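Local coordinates for nitroreductase (PDB 3PXV) that binds FMN as its cofactor and, as a member of the nitroreductase family, probably transfers electrons through the flavin to nitro compounds or similar substrates, at the interface of chains A and B. Numbering follows the deposited sequence. Chains: chain A/B, Nitroreductase.

Contact 1: the interface of chains A and B. Residues chain A 180-182, 185; chain B 30, 34, 37-38.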
loop_
_atom_site.group_PDB
_atom_site.type_symbol
_atom_site.label_atom_id
_atom_site.label_comp_id
_atom_site.label_asym_id
_atom_site.label_seq_id
_atom_site.Cartn_x
_atom_site.Cartn_y
_atom_site.Cartn_z
ATOM N N PRO A 180 -3.942 -16.690 -5.412
ATOM C CA PRO A 180 -4.943 -15.608 -5.598
ATOM C C PRO A 180 -6.373 -16.103 -5.699
ATOM O O PRO A 180 -6.634 -17.069 -6.403
ATOM C CB PRO A 180 -4.525 -14.961 -6.916
ATOM C CG PRO A 180 -3.099 -15.321 -7.077
ATOM C CD PRO A 180 -2.966 -16.709 -6.515
ATOM N N ASP A 181 -7.266 -15.441 -4.974
ATOM C CA ASP A 181 -8.678 -15.761 -4.921
ATOM C C ASP A 181 -9.397 -14.887 -5.949
ATOM O O ASP A 181 -9.743 -13.731 -5.661
ATOM C CB ASP A 181 -9.244 -15.502 -3.505
ATOM C CG ASP A 181 -10.757 -15.654 -3.436
ATOM O OD1 ASP A 181 -11.381 -16.135 -4.413
ATOM O OD2 ASP A 181 -11.349 -15.293 -2.403
ATOM N N LYS A 182 -9.637 -15.467 -7.131
ATOM C CA LYS A 182 -10.269 -14.759 -8.255
ATOM C C LYS A 182 -11.708 -14.323 -7.981
ATOM O O LYS A 182 -12.235 -13.417 -8.648
ATOM C CB LYS A 182 -10.181 -15.616 -9.524
ATOM C CG LYS A 182 -8.757 -15.733 -10.048
ATOM C CD LYS A 182 -8.648 -16.518 -11.390
ATOM C CE LYS A 182 -7.176 -16.520 -11.881
ATOM N NZ LYS A 182 -6.892 -17.418 -13.024
ATOM N N ILE A 185 -12.762 -10.630 -7.294
ATOM C CA ILE A 185 -12.887 -9.737 -8.442
ATOM C C ILE A 185 -14.285 -9.814 -8.949
ATOM O O ILE A 185 -14.780 -10.906 -9.158
ATOM C CB ILE A 185 -11.994 -10.178 -9.640
ATOM C CG1 ILE A 185 -10.513 -10.028 -9.277
ATOM C CG2 ILE A 185 -12.311 -9.341 -10.867
ATOM C CD1 ILE A 185 -9.566 -10.737 -10.214
ATOM N N GLN B 30 -8.596 -7.077 -16.704
ATOM C CA GLN B 30 -8.448 -8.369 -16.038
ATOM C C GLN B 30 -7.030 -8.565 -15.502
ATOM O O GLN B 30 -6.872 -9.021 -14.377
ATOM C CB GLN B 30 -8.834 -9.518 -16.989
ATOM C CG GLN B 30 -8.780 -10.903 -16.385
ATOM C CD GLN B 30 -9.651 -11.063 -15.132
ATOM O OE1 GLN B 30 -10.669 -10.374 -14.960
ATOM N NE2 GLN B 30 -9.254 -11.996 -14.258
ATOM N N GLU B 34 -6.173 -9.052 -11.598
ATOM C CA GLU B 34 -5.503 -10.295 -11.196
ATOM C C GLU B 34 -4.289 -9.888 -10.394
ATOM O O GLU B 34 -3.945 -10.516 -9.422
ATOM C CB GLU B 34 -5.103 -11.150 -12.413
ATOM C CG GLU B 34 -4.051 -12.291 -12.186
ATOM C CD GLU B 34 -4.519 -13.474 -11.311
ATOM O OE1 GLU B 34 -5.707 -13.566 -10.965
ATOM O OE2 GLU B 34 -3.679 -14.333 -10.978
ATOM N N ILE B 37 -5.291 -8.875 -6.680
ATOM C CA ILE B 37 -5.542 -9.970 -5.752
ATOM C C ILE B 37 -4.258 -10.711 -5.362
ATOM O O ILE B 37 -4.271 -11.552 -4.470
ATOM C CB ILE B 37 -6.675 -10.927 -6.246
ATOM C CG1 ILE B 37 -6.339 -11.645 -7.556
ATOM C CG2 ILE B 37 -7.991 -10.144 -6.417
ATOM C CD1 ILE B 37 -7.210 -12.893 -7.774
ATOM N N GLN B 38 -3.149 -10.383 -6.016
ATOM C CA GLN B 38 -1.850 -10.970 -5.669
ATOM C C GLN B 38 -1.151 -10.113 -4.596
ATOM O O GLN B 38 -0.029 -10.418 -4.153
ATOM C CB GLN B 38 -0.969 -11.141 -6.920
ATOM C CG GLN B 38 -1.512 -12.167 -7.922
ATOM C CD GLN B 38 -0.926 -12.065 -9.335
ATOM O OE1 GLN B 38 -0.426 -11.019 -9.762
ATOM N NE2 GLN B 38 -1.036 -13.162 -10.086
HETATM O O HOH W 1 -6.162 -13.243 -3.264
#
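B:Ile37 pushes the end of its longer branch against the turn A:Pro180–A:Asp181–A:Lys182, and the packing is tightest here. Its CD1 methyl presses on ring carbon CB of A:Pro180 at 3.5 Å and also touches the backbone of A:Asp181 and CA of A:Lys182. The torsions explain this reach: CG1 stands between the backbone N and the carbonyl carbon (chi1 63°), a crowded position, and the extended second torsion carries CD1 on to the turn. The other branch, CG2, meets CG1 of A:Ile185 at 3.8 Å, the two side chains set roughly square to each other. Branched aliphatic chains and a rigid proline suit such a place, since they fill it without needing polar partners. At the next ring carbon, CG of A:Pro180 rests 3.6 Å from methylene CG of B:Gln38.

The contact is looser towards A:Lys182 and B:Glu34. The extended lysine passes the bent glutamate obliquely, its CE lying 3.4 Å from carboxylate oxygen OE1. The amino nitrogen NZ remains 4.5 Å from that same OE1, so the opposite charges may attract without touching. B:Gln30 lies more loosely beside A:Ile185, its amide NE2 4.2 Å from CD1. Beside the tight region, a water links A:Asp181 N (3.0 Å) to B:Ile37 O (2.8 Å). The site brings the loop that enters 3-10 helix 182–184 and strand 185–188 of chain A onto the end of helix 26–36 of chain B.

Contact 2: the interface of chains A and B. Residues chain A 7, 10, 118; chain B 35, 38-39, 119, 123.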
loop_
_atom_site.group_PDB
_atom_site.type_symbol
_atom_site.label_atom_id
_atom_site.label_comp_id
_atom_site.label_asym_id
_atom_site.label_seq_id
_atom_site.Cartn_x
_atom_site.Cartn_y
_atom_site.Cartn_z
ATOM N N LEU A 7 4.240 -7.416 -14.025
ATOM C CA LEU A 7 3.180 -8.303 -13.643
ATOM C C LEU A 7 3.754 -9.607 -13.077
ATOM O O LEU A 7 3.161 -10.155 -12.155
ATOM C CB LEU A 7 2.199 -8.536 -14.792
ATOM C CG LEU A 7 1.379 -7.332 -15.275
ATOM C CD1 LEU A 7 0.671 -7.697 -16.588
ATOM C CD2 LEU A 7 0.410 -6.843 -14.213
ATOM N N ILE A 10 4.881 -8.974 -9.403
ATOM C CA ILE A 10 3.729 -8.885 -8.523
ATOM C C ILE A 10 3.226 -10.291 -8.179
ATOM O O ILE A 10 2.923 -10.574 -7.011
ATOM C CB ILE A 10 2.613 -8.018 -9.186
ATOM C CG1 ILE A 10 3.057 -6.545 -9.280
ATOM C CG2 ILE A 10 1.271 -8.138 -8.451
ATOM C CD1 ILE A 10 2.172 -5.644 -10.229
ATOM N N GLN A 118 4.529 -1.822 -0.111
ATOM C CA GLN A 118 4.369 -2.713 -1.261
ATOM C C GLN A 118 5.345 -2.284 -2.335
ATOM O O GLN A 118 5.798 -3.132 -3.075
ATOM C CB GLN A 118 2.926 -2.763 -1.785
ATOM C CG GLN A 118 2.695 -3.553 -3.108
ATOM C CD GLN A 118 2.844 -5.069 -2.995
ATOM O OE1 GLN A 118 3.464 -5.567 -2.077
ATOM N NE2 GLN A 118 2.294 -5.803 -3.966
ATOM N N ALA B 35 -3.645 -8.792 -10.795
ATOM C CA ALA B 35 -2.472 -8.297 -10.095
ATOM C C ALA B 35 -2.878 -7.836 -8.693
ATOM O O ALA B 35 -2.199 -8.129 -7.712
ATOM C CB ALA B 35 -1.821 -7.166 -10.885
ATOM N N GLN B 38 -3.149 -10.383 -6.016
ATOM C CA GLN B 38 -1.850 -10.970 -5.669
ATOM C C GLN B 38 -1.151 -10.113 -4.596
ATOM O O GLN B 38 -0.029 -10.418 -4.153
ATOM C CB GLN B 38 -0.969 -11.141 -6.920
ATOM C CG GLN B 38 -1.512 -12.167 -7.922
ATOM C CD GLN B 38 -0.926 -12.065 -9.335
ATOM O OE1 GLN B 38 -0.426 -11.019 -9.762
ATOM N NE2 GLN B 38 -1.036 -13.162 -10.086
ATOM N N ALA B 39 -1.831 -9.050 -4.172
ATOM C CA ALA B 39 -1.314 -8.188 -3.120
ATOM C C ALA B 39 -1.238 -8.953 -1.797
ATOM O O ALA B 39 -2.118 -9.744 -1.480
ATOM C CB ALA B 39 -2.215 -6.942 -2.957
ATOM N N THR B 119 -0.506 -1.852 -5.879
ATOM C CA THR B 119 -0.322 -2.963 -6.817
ATOM C C THR B 119 -1.121 -2.702 -8.105
ATOM O O THR B 119 -0.624 -2.917 -9.221
ATOM C CB THR B 119 -0.734 -4.257 -6.204
ATOM O OG1 THR B 119 0.005 -4.443 -4.994
ATOM C CG2 THR B 119 -0.473 -5.413 -7.173
ATOM N N ALA B 123 0.601 -2.062 -11.717
ATOM C CA ALA B 123 0.190 -2.963 -12.812
ATOM C C ALA B 123 -0.374 -2.161 -13.998
ATOM O O ALA B 123 -0.038 -2.413 -15.141
ATOM C CB ALA B 123 -0.802 -4.020 -12.321
HETATM O O HOH W 2 2.201 -9.062 -5.004
HETATM O O HOH W 3 0.345 -10.073 -12.145
#
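A:Ile10 and B:Thr119 run antiparallel, methyl beside methyl. CG2 of the isoleucine lies 3.5 Å from CG2 of the threonine, a snug fit between two beta-branched residues that keep their methyls close to their helices. In A:Ile10 the CG2 branch is anti to the backbone N while CG1 takes the place beside it (chi1 -68°). One branch therefore faces B:Thr119 and B:Ala35, and the other carries CD1 towards B:Ala123, 4.0 Å from its CB. One helical turn earlier, A:Leu7 brings CD2 to 3.6 Å from CB of B:Ala123. The small alanines let the larger aliphatic chains approach the helices closely.

B:Thr119 turns its hydroxyl the other way, to A:Gln118, whose chain slants across it. Amide NE2 donates to OG1 at 2.9 Å; the bond is bent, 138° at the hydrogen, and the hydroxyl lies 28° out of the amide plane. The glutamine's bend at chi2 helps to swing the amide across. Two waters complete the polar margin: one lies 2.6 Å from A:Ile10 O and 2.7 Å from B:Gln38 O, the other 2.8 Å from A:Leu7 O and 2.7 Å from OE1 of B:Gln38. While OE1 holds a water, CB of B:Gln38 packs on CG2 of A:Ile10, a mixed role that suits a long polar side chain. The site packs helix 5–12 on the partner and joins the two copies of helix 106–126, supporting the dimer typical of this family.

Contact 3: the interface of chains A and B. Residues chain A 184-186; chain B 37, 48-51.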
loop_
_atom_site.group_PDB
_atom_site.type_symbol
_atom_site.label_atom_id
_atom_site.label_comp_id
_atom_site.label_asym_id
_atom_site.label_seq_id
_atom_site.Cartn_x
_atom_site.Cartn_y
_atom_site.Cartn_z
ATOM N N LYS A 184 -12.728 -12.649 -5.477
ATOM C CA LYS A 184 -12.776 -11.281 -4.942
ATOM C C LYS A 184 -12.837 -10.208 -6.036
ATOM O O LYS A 184 -12.955 -9.020 -5.747
ATOM C CB LYS A 184 -11.622 -11.044 -3.951
ATOM C CG LYS A 184 -11.709 -11.993 -2.685
ATOM C CD LYS A 184 -11.015 -11.419 -1.440
ATOM C CE LYS A 184 -11.276 -12.251 -0.189
ATOM N NZ LYS A 184 -10.457 -13.522 -0.125
ATOM N N ILE A 185 -12.762 -10.630 -7.294
ATOM C CA ILE A 185 -12.887 -9.737 -8.442
ATOM C C ILE A 185 -14.285 -9.814 -8.949
ATOM O O ILE A 185 -14.780 -10.906 -9.158
ATOM C CB ILE A 185 -11.994 -10.178 -9.640
ATOM C CG1 ILE A 185 -10.513 -10.028 -9.277
ATOM C CG2 ILE A 185 -12.311 -9.341 -10.867
ATOM C CD1 ILE A 185 -9.566 -10.737 -10.214
ATOM N N THR A 186 -14.922 -8.658 -9.139
ATOM C CA THR A 186 -16.236 -8.570 -9.742
ATOM C C THR A 186 -16.210 -7.402 -10.694
ATOM O O THR A 186 -15.303 -6.582 -10.651
ATOM C CB THR A 186 -17.344 -8.377 -8.728
ATOM O OG1 THR A 186 -16.920 -7.404 -7.767
ATOM C CG2 THR A 186 -17.706 -9.716 -8.012
ATOM N N ILE B 37 -5.291 -8.875 -6.680
ATOM C CA ILE B 37 -5.542 -9.970 -5.752
ATOM C C ILE B 37 -4.258 -10.711 -5.362
ATOM O O ILE B 37 -4.271 -11.552 -4.470
ATOM C CB ILE B 37 -6.675 -10.927 -6.246
ATOM C CG1 ILE B 37 -6.339 -11.645 -7.556
ATOM C CG2 ILE B 37 -7.991 -10.144 -6.417
ATOM C CD1 ILE B 37 -7.210 -12.893 -7.774
ATOM N N TRP B 48 -10.673 -7.169 1.752
ATOM C CA TRP B 48 -10.979 -6.275 0.676
ATOM C C TRP B 48 -11.686 -6.983 -0.455
ATOM O O TRP B 48 -11.922 -8.181 -0.354
ATOM C CB TRP B 48 -9.714 -5.615 0.158
ATOM C CG TRP B 48 -8.413 -6.405 0.146
ATOM C CD1 TRP B 48 -7.332 -6.116 0.877
ATOM C CD2 TRP B 48 -8.030 -7.501 -0.708
ATOM N NE1 TRP B 48 -6.303 -6.967 0.581
ATOM C CE2 TRP B 48 -6.701 -7.819 -0.404
ATOM C CE3 TRP B 48 -8.673 -8.236 -1.698
ATOM C CZ2 TRP B 48 -6.007 -8.859 -1.034
ATOM C CZ3 TRP B 48 -7.985 -9.267 -2.323
ATOM C CH2 TRP B 48 -6.667 -9.563 -1.992
ATOM N N ARG B 49 -12.100 -6.229 -1.474
ATOM C CA ARG B 49 -12.645 -6.800 -2.717
ATOM C C ARG B 49 -12.156 -5.909 -3.854
ATOM O O ARG B 49 -11.835 -4.743 -3.627
ATOM C CB ARG B 49 -14.177 -6.828 -2.763
ATOM C CG ARG B 49 -14.873 -7.698 -1.747
ATOM C CD ARG B 49 -14.621 -9.191 -1.957
ATOM N NE ARG B 49 -15.391 -9.960 -0.975
ATOM C CZ ARG B 49 -15.057 -10.128 0.312
ATOM N NH1 ARG B 49 -13.956 -9.586 0.813
ATOM N NH2 ARG B 49 -15.847 -10.838 1.114
ATOM N N VAL B 50 -12.134 -6.454 -5.070
ATOM C CA VAL B 50 -11.670 -5.714 -6.244
ATOM C C VAL B 50 -12.861 -5.592 -7.200
ATOM O O VAL B 50 -13.192 -6.548 -7.918
ATOM C CB VAL B 50 -10.460 -6.426 -6.892
ATOM C CG1 VAL B 50 -10.031 -5.769 -8.201
ATOM C CG2 VAL B 50 -9.322 -6.462 -5.907
ATOM N N ILE B 51 -13.515 -4.424 -7.178
ATOM C CA ILE B 51 -14.689 -4.171 -7.985
ATOM C C ILE B 51 -14.302 -3.292 -9.173
ATOM O O ILE B 51 -14.021 -2.107 -9.002
ATOM C CB ILE B 51 -15.793 -3.490 -7.125
ATOM C CG1 ILE B 51 -16.123 -4.354 -5.913
ATOM C CG2 ILE B 51 -17.070 -3.243 -7.945
ATOM C CD1 ILE B 51 -17.054 -3.712 -4.967
#
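A:Lys184 lies over one face of the guanidinium of B:Arg49 at its NH1 end, methylene CE 3.9 Å above NH1. At the edge, the same NH1 donates in the guanidinium plane to the carbonyl oxygen of B:Trp48 (2.7 Å), although it sits above that carbonyl's plane, 47° out of it. This bond helps hold the flat group against its own backbone. The indole of B:Trp48 stands nearly perpendicular to the guanidinium. CD of the lysine stands off one face of the indole, just outside its six-membered rim, 3.8 Å from CZ3, while B:Ile37, of the same chain, sits beyond the CZ3 edge, displaced towards the other face. A long lysine suits this position because its methylenes can reach both flat groups; its bend at chi4 (77°) helps leave NZ 5.3 Å from NH1 of B:Arg49, which may ease the repulsion between like charges.

Beyond, the main chains pair. B:Val50 N donates to A:Lys184 O at 2.8 Å, and A:Thr186 N to B:Val50 O at 3.0 Å. A:Thr186 and B:Ile51 project together from neighbouring strands, with OG1 3.7 Å from CG1. The pairing sets strand 185–188 parallel to strand 50–53 of the partner, so the C-terminal segment extends the neighbouring subunit's sheet and ties the dimer together.

Contacts 1 and 3 are near neighbours, about 7 Å between their C-alpha centres, and share A:Ile185 and B:Ile37. The C-alpha centre of contact 2 is about 10 Å from that of contact 1, with which it shares B:Gln38, and about 13 Å from that of contact 3. Together they form a continuous strip: helix packing at contact 2, loop packing at contact 1 and strand pairing at contact 3. Two-fold symmetry repeats the strip with the chains exchanged, so each subunit both gives and receives a C-terminal strand. Because helix 106–126 also contributes FMN-pocket residues, this interlocking dimer probably helps hold the flavin sites in shape.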